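Local atomic coordinates of MutT/nudix family protein (Enterococcus faecalis, PDB entry 2FML), a protein that is of unknown function but, as a Nudix-family protein with an NrtR-like winged-helix domain, probably acts on or senses a nucleoside-diphosphate-linked ligand. Residues K11-E15 with R16-L20; E86-V89 with L90-K94; I189-K192 with A193-V197; T216-E219 with A220-F224. All coordinates share one frame; numbering follows the deposited sequence.

Contact 1 of 4, residues K11-E15 with R16-L20; sequences KNYYE and RQASL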
# COMPACT_ATOMS: atom_id res chain seq x y z
N LYS A 11 30.73 12.62 15.92
CA LYS A 11 29.54 12.22 15.17
C LYS A 11 28.91 13.41 14.42
O LYS A 11 28.46 13.28 13.29
CB LYS A 11 28.56 11.57 16.15
CG LYS A 11 27.16 11.34 15.70
CD LYS A 11 26.37 10.69 16.81
CE LYS A 11 24.88 11.04 16.77
NZ LYS A 11 24.02 10.11 15.95
N ASN A 12 28.88 14.59 14.99
CA ASN A 12 28.31 15.64 14.14
C ASN A 12 29.28 16.25 13.12
O ASN A 12 28.82 16.73 12.11
CB ASN A 12 27.48 16.70 14.89
CG ASN A 12 28.25 17.32 15.93
OD1 ASN A 12 29.07 16.63 16.52
ND2 ASN A 12 28.09 18.63 16.15
N TYR A 13 30.59 16.15 13.34
CA TYR A 13 31.54 16.45 12.29
C TYR A 13 31.22 15.56 11.05
O TYR A 13 31.18 16.03 9.93
CB TYR A 13 33.01 16.25 12.77
CG TYR A 13 33.88 16.31 11.56
CD1 TYR A 13 34.20 15.14 10.87
CD2 TYR A 13 34.30 17.53 11.02
CE1 TYR A 13 34.91 15.19 9.69
CE2 TYR A 13 35.04 17.59 9.85
CZ TYR A 13 35.31 16.41 9.19
OH TYR A 13 36.00 16.44 8.02
N TYR A 14 31.00 14.26 11.25
CA TYR A 14 30.70 13.33 10.15
C TYR A 14 29.29 13.53 9.52
O TYR A 14 29.17 13.48 8.29
CB TYR A 14 30.96 11.87 10.56
CG TYR A 14 32.50 11.55 10.57
CD1 TYR A 14 33.25 11.49 11.78
CD2 TYR A 14 33.18 11.38 9.36
CE1 TYR A 14 34.65 11.23 11.77
CE2 TYR A 14 34.58 11.12 9.35
CZ TYR A 14 35.30 11.04 10.53
OH TYR A 14 36.68 10.83 10.37
N GLU A 15 28.26 13.73 10.35
CA GLU A 15 26.88 14.09 9.89
C GLU A 15 26.78 15.43 9.14
O GLU A 15 26.16 15.53 8.11
CB GLU A 15 25.89 14.01 11.05
CG GLU A 15 25.98 12.63 11.71
CD GLU A 15 25.08 12.46 12.92
OE1 GLU A 15 24.59 13.47 13.46
OE2 GLU A 15 24.90 11.29 13.36
N ARG A 16 27.46 16.43 9.67
CA ARG A 16 27.24 17.83 9.32
C ARG A 16 28.36 18.57 8.57
O ARG A 16 28.09 19.60 7.96
CB ARG A 16 26.92 18.58 10.60
CG ARG A 16 25.69 17.99 11.23
CD ARG A 16 25.32 18.68 12.47
NE ARG A 16 23.95 18.31 12.84
CZ ARG A 16 23.43 18.43 14.07
NH1 ARG A 16 22.16 18.10 14.28
NH2 ARG A 16 24.18 18.87 15.10
N GLN A 17 29.61 18.09 8.65
CA GLN A 17 30.74 18.76 7.95
C GLN A 17 31.31 17.91 6.80
O GLN A 17 31.64 18.45 5.72
CB GLN A 17 31.92 19.04 8.91
CG GLN A 17 31.95 20.40 9.62
CD GLN A 17 30.86 20.52 10.69
OE1 GLN A 17 29.99 21.43 10.63
NE2 GLN A 17 30.90 19.62 11.68
N ALA A 18 31.47 16.61 7.08
CA ALA A 18 32.11 15.66 6.16
C ALA A 18 31.30 15.56 4.89
O ALA A 18 30.12 15.91 4.89
CB ALA A 18 32.23 14.25 6.83
N SER A 19 31.89 15.04 3.81
CA SER A 19 31.13 14.74 2.61
C SER A 19 30.37 13.43 2.88
O SER A 19 30.64 12.72 3.85
CB SER A 19 32.05 14.51 1.44
OG SER A 19 32.75 13.32 1.71
N LEU A 20 29.46 13.11 1.99
CA LEU A 20 28.78 11.85 2.03
C LEU A 20 29.40 10.40 1.89
O LEU A 20 29.10 9.61 2.76
CB LEU A 20 27.58 11.96 1.07
CG LEU A 20 26.71 10.70 0.86
CD1 LEU A 20 25.83 10.43 2.04
CD2 LEU A 20 25.82 10.89 -0.44
O HOH W 1 22.91 15.92 12.30

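Contact 2 of 4, residues E86-V89 with L90-K94; sequences EDSV and LRETK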
# COMPACT_ATOMS: atom_id res chain seq x y z
N GLU A 86 9.15 -6.32 -4.16
CA GLU A 86 8.82 -6.67 -5.53
C GLU A 86 9.66 -7.87 -6.11
O GLU A 86 9.11 -8.87 -6.60
CB GLU A 86 9.02 -5.45 -6.46
CG GLU A 86 7.99 -4.38 -6.32
CD GLU A 86 8.32 -3.33 -5.22
OE1 GLU A 86 9.34 -3.47 -4.50
OE2 GLU A 86 7.54 -2.35 -5.11
N ASP A 87 10.98 -7.77 -6.06
CA ASP A 87 11.91 -8.84 -6.46
C ASP A 87 11.59 -10.13 -5.68
O ASP A 87 11.53 -11.23 -6.24
CB ASP A 87 13.32 -8.43 -6.02
CG ASP A 87 13.92 -7.36 -6.90
OD1 ASP A 87 13.40 -7.11 -8.02
OD2 ASP A 87 14.98 -6.79 -6.47
N SER A 88 11.41 -9.96 -4.38
CA SER A 88 11.26 -11.08 -3.47
C SER A 88 9.94 -11.86 -3.77
O SER A 88 9.90 -13.12 -3.80
CB SER A 88 11.35 -10.55 -2.01
OG SER A 88 11.30 -11.63 -1.07
N VAL A 89 8.85 -11.13 -4.00
CA VAL A 89 7.55 -11.80 -4.20
C VAL A 89 7.52 -12.59 -5.51
O VAL A 89 6.92 -13.67 -5.59
CB VAL A 89 6.30 -10.86 -4.02
CG1 VAL A 89 6.09 -9.94 -5.26
CG2 VAL A 89 5.06 -11.72 -3.69
N LEU A 90 8.20 -12.06 -6.53
CA LEU A 90 8.37 -12.76 -7.77
C LEU A 90 9.23 -14.01 -7.70
O LEU A 90 8.92 -14.99 -8.35
CB LEU A 90 8.93 -11.83 -8.87
CG LEU A 90 8.30 -10.47 -9.26
CD1 LEU A 90 9.18 -9.87 -10.40
CD2 LEU A 90 6.89 -10.61 -9.64
N ARG A 91 10.32 -13.95 -6.94
CA ARG A 91 11.21 -15.09 -6.65
C ARG A 91 10.49 -16.18 -5.81
O ARG A 91 10.57 -17.37 -6.14
CB ARG A 91 12.39 -14.55 -5.85
CG ARG A 91 13.67 -15.39 -5.80
CD ARG A 91 14.44 -14.92 -4.61
NE ARG A 91 14.01 -15.78 -3.55
CZ ARG A 91 13.62 -15.47 -2.33
NH1 ARG A 91 13.58 -14.24 -1.84
NH2 ARG A 91 13.27 -16.47 -1.60
N GLU A 92 9.80 -15.78 -4.75
CA GLU A 92 9.02 -16.72 -3.90
C GLU A 92 7.86 -17.39 -4.59
O GLU A 92 7.61 -18.57 -4.36
CB GLU A 92 8.53 -16.04 -2.63
CG GLU A 92 9.65 -15.74 -1.66
CD GLU A 92 10.21 -17.00 -0.92
OE1 GLU A 92 9.57 -18.08 -0.89
OE2 GLU A 92 11.30 -16.88 -0.33
N THR A 93 7.20 -16.67 -5.49
CA THR A 93 6.09 -17.23 -6.25
C THR A 93 6.61 -18.28 -7.23
O THR A 93 6.05 -19.37 -7.32
CB THR A 93 5.30 -16.13 -6.99
OG1 THR A 93 4.82 -15.20 -6.03
CG2 THR A 93 4.13 -16.72 -7.90
N LYS A 94 7.69 -17.97 -7.93
CA LYS A 94 8.33 -18.96 -8.77
C LYS A 94 8.84 -20.19 -8.01
O LYS A 94 8.59 -21.31 -8.44
CB LYS A 94 9.43 -18.34 -9.62
CG LYS A 94 9.84 -19.26 -10.74
CD LYS A 94 11.10 -18.80 -11.44
CE LYS A 94 11.60 -19.90 -12.39
NZ LYS A 94 12.93 -19.47 -12.91

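Contact 3 of 4, residues I189-K192 with A193-V197; sequences IIIK and AFNRV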
# COMPACT_ATOMS: atom_id res chain seq x y z
N ILE A 189 -5.99 -11.02 4.11
CA ILE A 189 -5.30 -10.67 2.90
C ILE A 189 -6.15 -11.02 1.63
O ILE A 189 -6.20 -10.22 0.70
CB ILE A 189 -3.88 -11.35 2.80
CG1 ILE A 189 -3.03 -11.25 4.12
CG2 ILE A 189 -3.20 -10.86 1.54
CD1 ILE A 189 -1.54 -11.73 3.91
N ILE A 190 -6.79 -12.17 1.60
CA ILE A 190 -7.64 -12.51 0.45
C ILE A 190 -8.86 -11.58 0.30
O ILE A 190 -9.20 -11.09 -0.81
CB ILE A 190 -8.03 -14.00 0.46
CG1 ILE A 190 -6.77 -14.76 0.12
CG2 ILE A 190 -9.17 -14.32 -0.64
CD1 ILE A 190 -6.77 -16.21 0.35
N ILE A 191 -9.52 -11.32 1.42
CA ILE A 191 -10.60 -10.34 1.49
C ILE A 191 -10.11 -8.95 1.04
O ILE A 191 -10.78 -8.27 0.25
CB ILE A 191 -11.18 -10.32 2.93
CG1 ILE A 191 -11.86 -11.66 3.23
CG2 ILE A 191 -12.08 -9.13 3.23
CD1 ILE A 191 -13.04 -11.94 2.48
N LYS A 192 -8.96 -8.52 1.53
CA LYS A 192 -8.38 -7.22 1.04
C LYS A 192 -8.23 -7.20 -0.49
O LYS A 192 -8.60 -6.22 -1.14
CB LYS A 192 -7.07 -6.86 1.74
CG LYS A 192 -6.47 -5.43 1.52
CD LYS A 192 -7.08 -4.27 2.41
CE LYS A 192 -6.85 -4.34 3.90
NZ LYS A 192 -7.39 -3.02 4.60
N ALA A 193 -7.69 -8.28 -1.05
CA ALA A 193 -7.50 -8.43 -2.50
C ALA A 193 -8.82 -8.43 -3.24
O ALA A 193 -8.95 -7.76 -4.31
CB ALA A 193 -6.68 -9.72 -2.83
N PHE A 194 -9.82 -9.14 -2.69
CA PHE A 194 -11.10 -9.27 -3.37
C PHE A 194 -11.83 -7.91 -3.41
O PHE A 194 -12.35 -7.51 -4.46
CB PHE A 194 -11.97 -10.37 -2.71
CG PHE A 194 -13.18 -10.72 -3.51
CD1 PHE A 194 -13.12 -11.71 -4.45
CD2 PHE A 194 -14.37 -10.00 -3.35
CE1 PHE A 194 -14.27 -12.01 -5.23
CE2 PHE A 194 -15.51 -10.27 -4.14
CZ PHE A 194 -15.45 -11.29 -5.07
N ASN A 195 -11.87 -7.24 -2.26
CA ASN A 195 -12.52 -5.93 -2.11
C ASN A 195 -11.77 -4.83 -2.92
O ASN A 195 -12.38 -3.90 -3.42
CB ASN A 195 -12.60 -5.57 -0.61
CG ASN A 195 -13.69 -6.34 0.09
OD1 ASN A 195 -14.63 -6.78 -0.58
ND2 ASN A 195 -13.60 -6.53 1.40
N ARG A 196 -10.44 -4.97 -3.06
CA ARG A 196 -9.65 -4.01 -3.82
C ARG A 196 -10.04 -4.03 -5.29
O ARG A 196 -10.14 -2.97 -5.91
CB ARG A 196 -8.12 -4.25 -3.66
CG ARG A 196 -7.22 -3.35 -4.58
CD ARG A 196 -7.14 -1.92 -4.03
NE ARG A 196 -7.14 -1.93 -2.54
CZ ARG A 196 -6.08 -1.87 -1.76
NH1 ARG A 196 -4.85 -1.77 -2.29
NH2 ARG A 196 -6.25 -1.90 -0.44
N VAL A 197 -10.25 -5.22 -5.83
CA VAL A 197 -10.74 -5.39 -7.21
C VAL A 197 -12.18 -4.79 -7.44
O VAL A 197 -12.38 -3.97 -8.35
CB VAL A 197 -10.69 -6.90 -7.65
CG1 VAL A 197 -11.29 -7.08 -9.06
CG2 VAL A 197 -9.26 -7.48 -7.53

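Contact 4 of 4, residues T216-E219 with A220-F224; sequences TITE and ARKVF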
# COMPACT_ATOMS: atom_id res chain seq x y z
N THR A 216 -14.59 -9.70 -25.45
CA THR A 216 -15.90 -9.08 -25.67
C THR A 216 -16.47 -8.35 -24.42
O THR A 216 -16.03 -8.57 -23.24
CB THR A 216 -16.97 -10.11 -26.17
OG1 THR A 216 -17.14 -11.13 -25.18
CG2 THR A 216 -16.55 -10.75 -27.47
N ILE A 217 -17.45 -7.48 -24.67
CA ILE A 217 -18.23 -6.88 -23.59
C ILE A 217 -18.94 -7.96 -22.70
O ILE A 217 -18.97 -7.81 -21.49
CB ILE A 217 -19.19 -5.76 -24.10
CG1 ILE A 217 -18.41 -4.68 -24.86
CG2 ILE A 217 -19.91 -5.12 -22.92
CD1 ILE A 217 -17.19 -4.06 -24.09
N THR A 218 -19.45 -9.04 -23.30
CA THR A 218 -20.00 -10.18 -22.52
C THR A 218 -18.98 -10.86 -21.57
O THR A 218 -19.30 -11.14 -20.41
CB THR A 218 -20.72 -11.23 -23.42
OG1 THR A 218 -21.77 -10.58 -24.16
CG2 THR A 218 -21.36 -12.35 -22.56
N GLU A 219 -17.78 -11.13 -22.06
CA GLU A 219 -16.74 -11.67 -21.16
C GLU A 219 -16.43 -10.69 -20.01
O GLU A 219 -16.34 -11.09 -18.85
CB GLU A 219 -15.45 -12.05 -21.92
CG GLU A 219 -15.61 -13.21 -22.96
CD GLU A 219 -14.44 -13.31 -23.97
OE1 GLU A 219 -13.65 -12.34 -24.10
OE2 GLU A 219 -14.28 -14.37 -24.62
N ALA A 220 -16.26 -9.41 -20.33
CA ALA A 220 -15.96 -8.41 -19.32
C ALA A 220 -17.09 -8.31 -18.32
O ALA A 220 -16.85 -8.24 -17.13
CB ALA A 220 -15.70 -7.04 -19.97
N ARG A 221 -18.34 -8.27 -18.80
CA ARG A 221 -19.49 -8.36 -17.90
C ARG A 221 -19.45 -9.60 -16.96
O ARG A 221 -19.76 -9.47 -15.78
CB ARG A 221 -20.81 -8.29 -18.66
CG ARG A 221 -21.11 -6.88 -19.19
CD ARG A 221 -22.08 -6.90 -20.41
NE ARG A 221 -23.36 -7.44 -20.00
CZ ARG A 221 -23.97 -8.48 -20.57
NH1 ARG A 221 -23.44 -9.08 -21.62
NH2 ARG A 221 -25.13 -8.90 -20.08
N LYS A 222 -19.08 -10.77 -17.49
CA LYS A 222 -19.03 -12.06 -16.73
C LYS A 222 -17.97 -12.07 -15.63
O LYS A 222 -18.17 -12.65 -14.58
CB LYS A 222 -18.82 -13.25 -17.69
CG LYS A 222 -20.03 -13.55 -18.66
CD LYS A 222 -20.03 -15.02 -19.13
CE LYS A 222 -21.11 -15.35 -20.15
NZ LYS A 222 -21.10 -16.85 -20.43
N VAL A 223 -16.84 -11.41 -15.89
CA VAL A 223 -15.82 -11.20 -14.90
C VAL A 223 -16.32 -10.23 -13.83
O VAL A 223 -16.32 -10.56 -12.64
CB VAL A 223 -14.52 -10.71 -15.53
CG1 VAL A 223 -13.56 -10.25 -14.44
CG2 VAL A 223 -13.91 -11.81 -16.38
N PHE A 224 -16.78 -9.05 -14.23
CA PHE A 224 -17.41 -8.13 -13.32
C PHE A 224 -18.52 -8.74 -12.44
O PHE A 224 -18.60 -8.44 -11.26
CB PHE A 224 -17.98 -6.95 -14.08
CG PHE A 224 -17.05 -5.78 -14.18
CD1 PHE A 224 -15.79 -5.91 -14.80
CD2 PHE A 224 -17.43 -4.53 -13.65
CE1 PHE A 224 -14.92 -4.82 -14.89
CE2 PHE A 224 -16.57 -3.43 -13.74
CZ PHE A 224 -15.31 -3.58 -14.37

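Contact 1 of 4, residues K11-E15 with R16-L20
Y13 O receives two backbone N-H groups, those of Q17 and A18, where helix 7-16 gives way to the short link into helix 20-27; the contact is the C-terminal end of the first of these consecutive helices together with that link. The bond from A18 N to Y13 O, 2.9 Å, runs almost straight out from the oxygen and closes a wider loop than an alpha turn. Q17 N approaches Y13 O, also at 2.9 Å, from above the carbonyl plane. The Y13 ring is set beside the carbonyl carbon of its own residue, CG opposite the amide N (chi1 169°), which lays it against the departing chain: CD2 is 3.5 Å from Q17 CB, and the Q17 amide is turned 43° from the ring. A18 N lies over one ring face. The A18 methyl meets both tyrosines, with CB 4.0 Å from Y13 CE1 and 3.9 Å from Y14 CD2; A18 is buried although the site is otherwise at the surface.

Farther out, Y14 stacks on W26 and Y13 meets F4, tying the turn to helix 20-27 and the N-terminal end. S19 OG caps E22 N at the start of that next helix, while E15 O accepts from R69 NE of the second subunit. R16 runs obliquely across N12, its CD 3.8 Å from N12 CB. K11 NZ forms a salt bridge with E15 OE2, 3.0 Å, using the oxygen's syn lone pair. The other oxygen, E15 OE1, accepts from a water that in turn takes a weak bond from R16 NE, 2.7 Å from the water oxygen.

Contact 2 of 4, residues E86-V89 with L90-K94
T93 grips V89 O twice. Its hydroxyl OG1 donates to V89 O at 2.6 Å, and its amide N reaches V89 O at 3.0 Å, the two donors coming from opposite faces of the carbonyl plane. The hydroxyl folds back to the preceding turn because OG1 stands opposite its own carbonyl carbon (chi1 -59°). The straightest backbone bond is E92 N to S88 O, 2.8 Å with an N-H...O angle of 171°. R91 bends at chi3 so that one face of its guanidinium lies over S88 O; NH1 forms a salt bridge with E83 and NH2 one with E95. S88 OG adds a weak hydrogen bond to the same E83 carboxylate. These residues belong to the Nudix box, residues 77-98, whose sequence pattern and helical geometry agree here, and in the family this helix usually carries metal-binding glutamates. On another side L90 CG sits 3.2 Å from E86 O, close packing beside a weak L90 N to E86 O bond. Helix 85-97 sets V89 against V42 and M44 of strand 39-50, I106 of strand 106-112 and Y128 of strand 123-131, with L90 also on I106 and E86 touching S113 of the second subunit.

Contact 3 of 4, residues I189-K192 with A193-V197
Helix 186-200, which packs on the beta sheet of the Nudix fold, brings I191 and N195 side by side, one turn apart and pointing the same way. I191 CG2 lies 3.5 Å from N195 ND2, while in the backbone N195 N donates to I191 O at 2.9 Å with a nearly straight N-H...O angle of 172°. The amide end of N195 is not left to that methyl: ND2 donates to L171 O, so the polar group pins the helix to a nearby loop while its flank rests on the isoleucine.

One residue further along, K192 and R196 cross at a slant, the lysine's middle carbons against NH2 of the arginine. K192 leaves with CG opposite its backbone N (chi1 -170°) and then bends at chi2 and chi3, which curls its CD to 3.8 Å from R196 NH2, oblique to the guanidinium. The charged ends stay apart, K192 NZ being 5.3 Å from R196 NH2, and R196 NH1 is taken up by L109 O of strand 106-112.

A193 is buried, its CB 3.5 Å from I190 O, and packs on L109. F194 CB is 3.4 Å from I190 O; its side chain touches I158, and its ring meets that of F227, the planes at about 40°. I190 and I191 also face I158, whereas I189 and V197 lie on strand 123-131.

The chemistry is that of a largely buried stretch of helix whose partly exposed N195 and R196 each spend a side-chain donor on a backbone carbonyl, L171 O and L109 O, alongside the backbone bonds and contacts of aliphatic and aromatic carbon.

Contact 4 of 4, residues T216-E219 with A220-F224
R221 crosses I217 and T218 in the first turns of helix 217-228, in the winged-helix domain. From its base outward, CB lies 3.4 Å from I217 O and CG 3.3 Å from the same oxygen, as CG stands opposite the carbonyl carbon of its own residue (chi1 -73°). CD then reaches I217 CG2 at 3.8 Å, the two side chains crossing at about a right angle. A bend at chi3 turns the guanidinium toward T218, and NE donates to I235 O, linking this helix to the chain just before helix 237-244. NH1 comes to 3.4 Å from T218 OG1, which lies at the guanidinium edge and in its plane. I235 O thereby fixes the NE side of the flat group.

K222 runs extended beside T218, its CE 3.9 Å from T218 CG2, before its end enters a cation-pi contact with Y232. I217 packs on F240 and H237 of helix 237-244, and F224 meets F240 edge-to-face, so helix 217-228 packs on helix 237-244 through these side chains. V223 and K222 touch Y49, joining helix 217-228 to strand 39-50 of the Nudix sheet.

The helix opens with a capping box. T216 is the N-cap residue, and its OG1 accepts from E219 N at 3.2 Å; the E219 chain, extended beyond CG, returns its carboxylate to the start of the turn. OE2 is engaged by K51 in a salt bridge. Its partner oxygen, E219 OE1, accepts from T216 N at 3.1 Å, the donor standing 53° out of the carboxylate plane.

The four contacts follow one another along the chain and none touches another. Contacts 2 and 3 belong to two helices packed on the Nudix sheet, both meeting strands 106-112 and 123-131; their centres are 20 Å apart and their nearest atoms about 10 Å. Contact 3 comes to about 7 Å, nearest atoms, from contact 4 in the winged-helix domain, and F194 reaches F227 of that next helix. Contact 1 is remote, its centre 60 Å from that of contact 4, on opposite sides of the chain's centre; contact 1 and, through E86, contact 2 meet the second subunit. Contact 2 lies within the Nudix box, residues 77-98; a glycerol, probably from crystallisation, sits about 5 Å from the side chain of I189 in contact 3.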